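Local coordinates for protein Syntaxin1 (Monosiga brevicollis, PDB 2XHE) that probably acts as a SNAP receptor (SNARE) in exocytosis and forms a complex with the SM protein Unc18, at residues Leu70-Ser74 / Asn161-Tyr165. Residue numbers count along the deposited sequence, not the author numbering.
Sequences LHTES and NKRRY
In a helical bundle, the turn that joins two helices can be packed against a third, and residues 70-74 and 161-165 of this syntaxin are an example. L70, H71 and T72 belong to the last part of helix 44-72; the chain then turns, with S74 N bonded to H71 O at 3.1 Å and a weak bond of 3.4 Å from S74 OG to L70 O. Residues 161-165 lie within helix 131-171. In register, H71 faces N161, their CA atoms 6.8 Å apart, and together the segments bury 258 Å².

The contact centres on two rings and an asparagine. H71 (chi1 -89°) and Y165 (chi1 -125°, chi2 73°) form an offset edge-to-face pair, the imidazole edge directed at the phenol face, with centroids 5.6 Å apart and planes at 84°. Y165 also presents its rim to the backbone, CE1 lying 3.6 Å from H71 O. Over one face of the imidazole sits N161, in a CH-pi contact whose CB is 4.3 Å from the H71 ring centroid.

Van der Waals contacts complete the interface. S74 CB meets Y165 OH at 3.1 Å, so the tyrosine spans from its helix to the turn, while at the exposed margin T72 CG2 approaches R164 NH2 at 4.3 Å.

Helices 44-72, 80-116 and 131-171 form the three-helix Habc bundle; helix 214-237, from the SNARE-homology region, packs on it, consistent with the closed conformation syntaxin 1 adopts when bound by Unc18 proteins. The imidazole hydrogen-bonds Q158 through NE2 and touches M94 of helix 80-116; helix 214-237 supplies L222 against H71, I219 against Y165, and R215, hydrogen-bonded to S74 O.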
loop_
_atom_site.group_PDB
_atom_site.type_symbol
_atom_site.label_atom_id
_atom_site.label_comp_id
_atom_site.label_asym_id
_atom_site.label_seq_id
_atom_site.Cartn_x
_atom_site.Cartn_y
_atom_site.Cartn_z
ATOM N N LEU B 70 -32.089 1.514 -21.580
ATOM C CA LEU B 70 -32.818 0.965 -22.719
ATOM C C LEU B 70 -33.309 -0.465 -22.480
ATOM O O LEU B 70 -34.300 -0.893 -23.073
ATOM C CB LEU B 70 -31.965 1.029 -23.989
ATOM C CG LEU B 70 -31.615 2.416 -24.528
ATOM C CD1 LEU B 70 -30.925 2.296 -25.879
ATOM C CD2 LEU B 70 -32.867 3.279 -24.639
ATOM N N HIS B 71 -32.617 -1.197 -21.612
ATOM C CA HIS B 71 -32.994 -2.570 -21.288
ATOM C C HIS B 71 -34.125 -2.643 -20.265
ATOM O O HIS B 71 -35.146 -3.296 -20.505
ATOM C CB HIS B 71 -31.790 -3.354 -20.768
ATOM C CG HIS B 71 -30.998 -4.026 -21.842
ATOM N ND1 HIS B 71 -31.566 -4.886 -22.759
ATOM C CD2 HIS B 71 -29.678 -3.979 -22.141
ATOM C CE1 HIS B 71 -30.634 -5.332 -23.579
ATOM N NE2 HIS B 71 -29.477 -4.796 -23.227
ATOM N N THR B 72 -33.930 -1.984 -19.123
ATOM C CA THR B 72 -34.918 -1.995 -18.046
ATOM C C THR B 72 -36.146 -1.180 -18.431
ATOM O O THR B 72 -37.163 -1.199 -17.736
ATOM C CB THR B 72 -34.342 -1.443 -16.720
ATOM O OG1 THR B 72 -33.933 -0.079 -16.897
ATOM C CG2 THR B 72 -33.155 -2.292 -16.239
ATOM N N GLU B 73 -36.036 -0.467 -19.548
ATOM C CA GLU B 73 -37.129 0.344 -20.064
ATOM C C GLU B 73 -38.024 -0.487 -20.987
ATOM O O GLU B 73 -39.208 -0.190 -21.149
ATOM C CB GLU B 73 -36.573 1.572 -20.793
ATOM C CG GLU B 73 -37.592 2.664 -21.087
ATOM C CD GLU B 73 -36.969 3.887 -21.744
ATOM O OE1 GLU B 73 -35.819 4.237 -21.391
ATOM O OE2 GLU B 73 -37.633 4.499 -22.613
ATOM N N SER B 74 -37.457 -1.534 -21.584
ATOM C CA SER B 74 -38.239 -2.449 -22.411
ATOM C C SER B 74 -39.063 -3.405 -21.553
ATOM O O SER B 74 -39.648 -4.359 -22.060
ATOM C CB SER B 74 -37.349 -3.227 -23.385
ATOM O OG SER B 74 -36.972 -2.428 -24.491
ATOM N N ASN B 161 -29.224 -8.238 -17.390
ATOM C CA ASN B 161 -30.505 -8.032 -18.061
ATOM C C ASN B 161 -31.047 -9.302 -18.720
ATOM O O ASN B 161 -32.257 -9.505 -18.759
ATOM C CB ASN B 161 -30.426 -6.881 -19.079
ATOM C CG ASN B 161 -30.807 -5.528 -18.475
ATOM O OD1 ASN B 161 -30.043 -4.564 -18.545
ATOM N ND2 ASN B 161 -31.993 -5.455 -17.884
ATOM N N LYS B 162 -30.158 -10.156 -19.224
ATOM C CA LYS B 162 -30.581 -11.392 -19.883
ATOM C C LYS B 162 -31.201 -12.385 -18.902
ATOM O O LYS B 162 -32.024 -13.222 -19.282
ATOM C CB LYS B 162 -29.415 -12.051 -20.616
ATOM C CG LYS B 162 -29.751 -13.418 -21.190
ATOM C CD LYS B 162 -28.518 -14.290 -21.241
ATOM C CE LYS B 162 -28.868 -15.763 -21.134
ATOM N NZ LYS B 162 -27.699 -16.553 -20.638
ATOM N N ARG B 163 -30.793 -12.292 -17.641
ATOM C CA ARG B 163 -31.328 -13.155 -16.594
ATOM C C ARG B 163 -32.762 -12.752 -16.249
ATOM O O ARG B 163 -33.624 -13.611 -16.060
ATOM C CB ARG B 163 -30.428 -13.115 -15.354
ATOM C CG ARG B 163 -30.966 -13.860 -14.140
ATOM C CD ARG B 163 -29.857 -14.175 -13.129
ATOM N NE ARG B 163 -28.822 -13.142 -13.080
ATOM C CZ ARG B 163 -28.966 -11.956 -12.494
ATOM N NH1 ARG B 163 -30.114 -11.632 -11.909
ATOM N NH2 ARG B 163 -27.965 -11.088 -12.503
ATOM N N ARG B 164 -33.015 -11.447 -16.182
ATOM C CA ARG B 164 -34.358 -10.940 -15.910
ATOM C C ARG B 164 -35.173 -10.743 -17.193
ATOM O O ARG B 164 -36.386 -10.539 -17.137
ATOM C CB ARG B 164 -34.306 -9.638 -15.102
ATOM C CG ARG B 164 -33.557 -8.503 -15.779
ATOM C CD ARG B 164 -34.010 -7.144 -15.255
ATOM N NE ARG B 164 -33.886 -7.023 -13.803
ATOM C CZ ARG B 164 -32.932 -6.332 -13.182
ATOM N NH1 ARG B 164 -32.908 -6.280 -11.856
ATOM N NH2 ARG B 164 -32.006 -5.690 -13.882
ATOM N N TYR B 165 -34.500 -10.806 -18.341
ATOM C CA TYR B 165 -35.156 -10.736 -19.647
ATOM C C TYR B 165 -35.697 -12.109 -19.996
ATOM O O TYR B 165 -36.100 -12.365 -21.127
ATOM C CB TYR B 165 -34.158 -10.315 -20.722
ATOM C CG TYR B 165 -34.558 -9.105 -21.530
ATOM C CD1 TYR B 165 -34.518 -7.831 -20.977
ATOM C CD2 TYR B 165 -34.941 -9.232 -22.855
ATOM C CE1 TYR B 165 -34.867 -6.720 -21.716
ATOM C CE2 TYR B 165 -35.291 -8.132 -23.602
ATOM C CZ TYR B 165 -35.252 -6.876 -23.029
ATOM O OH TYR B 165 -35.606 -5.773 -23.777
#